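Local coordinates for putative chemotaxis protein (Desulfovibrio vulgaris str. Hildenborough, PDB 3H4Y), which probably acts in bacterial chemotaxis as a CheX-type phosphatase, a family that removes phosphate from the response regulator CheY, at residues 16-19 with 20-24. Numbering follows the deposited sequence.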
loop_
_atom_site.group_PDB
_atom_site.type_symbol
_atom_site.label_atom_id
_atom_site.label_comp_id
_atom_site.label_asym_id
_atom_site.label_seq_id
_atom_site.Cartn_x
_atom_site.Cartn_y
_atom_site.Cartn_z
ATOM N N ALA A 16 1.498 -20.290 0.182
ATOM C CA ALA A 16 0.701 -19.396 1.059
ATOM C C ALA A 16 -0.654 -19.043 0.450
ATOM O O ALA A 16 -1.697 -19.126 1.105
ATOM C CB ALA A 16 1.485 -18.136 1.374
ATOM N N THR A 17 -0.624 -18.672 -0.816
ATOM C CA THR A 17 -1.834 -18.278 -1.536
ATOM C C THR A 17 -2.854 -19.417 -1.612
ATOM O O THR A 17 -4.037 -19.246 -1.294
ATOM C CB THR A 17 -1.505 -17.739 -2.935
ATOM O OG1 THR A 17 -0.703 -16.570 -2.814
ATOM C CG2 THR A 17 -2.784 -17.360 -3.697
ATOM N N VAL A 18 -2.379 -20.608 -1.968
ATOM C CA VAL A 18 -3.263 -21.770 -2.042
ATOM C C VAL A 18 -3.779 -22.133 -0.660
ATOM O O VAL A 18 -4.972 -22.349 -0.493
ATOM C CB VAL A 18 -2.560 -22.967 -2.719
ATOM C CG1 VAL A 18 -3.415 -24.220 -2.600
ATOM C CG2 VAL A 18 -2.245 -22.624 -4.174
ATOM N N ASN A 19 -2.918 -22.134 0.362
ATOM C CA ASN A 19 -3.347 -22.493 1.725
ATOM C C ASN A 19 -4.385 -21.536 2.260
ATOM O O ASN A 19 -5.410 -21.941 2.871
ATOM C CB ASN A 19 -2.217 -22.415 2.744
ATOM C CG ASN A 19 -1.233 -23.513 2.637
ATOM O OD1 ASN A 19 -1.441 -24.508 1.937
ATOM N ND2 ASN A 19 -0.092 -23.327 3.342
ATOM N N VAL A 20 -4.140 -20.243 2.058
ATOM C CA VAL A 20 -5.019 -19.237 2.640
ATOM C C VAL A 20 -6.375 -19.235 1.933
ATOM O O VAL A 20 -7.409 -19.270 2.582
ATOM C CB VAL A 20 -4.367 -17.837 2.613
ATOM C CG1 VAL A 20 -5.362 -16.734 2.960
ATOM C CG2 VAL A 20 -3.158 -17.806 3.556
ATOM N N LEU A 21 -6.390 -19.207 0.606
ATOM C CA LEU A 21 -7.652 -19.223 -0.103
ATOM C C LEU A 21 -8.430 -20.509 0.146
ATOM O O LEU A 21 -9.658 -20.453 0.265
ATOM C CB LEU A 21 -7.520 -18.932 -1.607
ATOM C CG LEU A 21 -7.659 -17.446 -1.955
ATOM C CD1 LEU A 21 -6.437 -16.657 -1.413
ATOM C CD2 LEU A 21 -7.814 -17.233 -3.418
ATOM N N SER A 22 -7.752 -21.662 0.164
ATOM C CA SER A 22 -8.435 -22.936 0.399
ATOM C C SER A 22 -9.054 -22.967 1.787
ATOM O O SER A 22 -10.215 -23.329 1.956
ATOM C CB SER A 22 -7.467 -24.119 0.290
ATOM O OG SER A 22 -6.775 -24.134 -0.947
ATOM N N THR A 23 -8.283 -22.579 2.792
ATOM C CA THR A 23 -8.754 -22.673 4.186
ATOM C C THR A 23 -9.770 -21.629 4.579
ATOM O O THR A 23 -10.746 -21.939 5.263
ATOM C CB THR A 23 -7.562 -22.579 5.167
ATOM O OG1 THR A 23 -6.637 -23.607 4.860
ATOM C CG2 THR A 23 -8.040 -22.746 6.619
HETATM N N MSE A 24 -9.598 -20.411 4.100
HETATM C CA MSE A 24 -10.449 -19.281 4.493
HETATM C C MSE A 24 -11.665 -19.126 3.611
HETATM O O MSE A 24 -12.696 -18.627 4.060
HETATM C CB MSE A 24 -9.684 -17.950 4.462
HETATM C CG MSE A 24 -8.456 -17.860 5.349
HETATM SE SE MSE A 24 -7.958 -15.969 5.631
HETATM C CE MSE A 24 -6.355 -15.958 6.882
#
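The peptide carbonyl planes of Val18 and Asn19 are the flat groups here, and each is approached on both faces by the residue four positions on. At Val18 O the amide N of Ser22 comes from one face at 2.9 Å, while in the conformer described Ser22 OG reaches the same oxygen from the opposite face. That hydroxyl bond is short, Ser22 OG to Val18 O 2.6 Å, and its donor stands well above the plane, 37° out of it. Ser22 OG gets there by lying beside its own backbone N and anti to the carbonyl carbon (chi1 -55°), which folds it back along the helix. There Ser22 OG also passes Val18 CG1 at 3.7 Å.

One residue further on the scheme repeats, with the hydroxyl less tilted: Thr23 N and Thr23 OG1 each lie 2.9 Å from Asn19 O, again from opposite faces. The side-chain carboxamide of Asn19 is engaged separately; its ND2 hydrogen-bonds to Gln102 OE1 of helix 84-109.

Aliphatic groups press on the two preceding carbonyls. Val20 CG2 rests 3.1 Å from Ala16 O, which accepts the helical bond from Val20 N, and Leu21 CD1 lies 3.5 Å from Thr17 O, the acceptor of Leu21 N. Thr17 OG1 turns back to Phe13 O. Thr17 and Leu21 both meet Phe149 of strand 147-155, whereas Val20 packs on Met98, so this part of helix 10-25 is amphipathic and packs against both strand 147-155 and helix 84-109.

Near the end of helix 10-25, then, Asn19 O accepts two hydrogen bonds, as does Val18 O in this Ser22 conformer. Thr23 OG1 finds its acceptor within the helix; Ser22 OG does so too, with a further weak bond to Ile27 O, and the added donors would be expected to polarise both C=O groups.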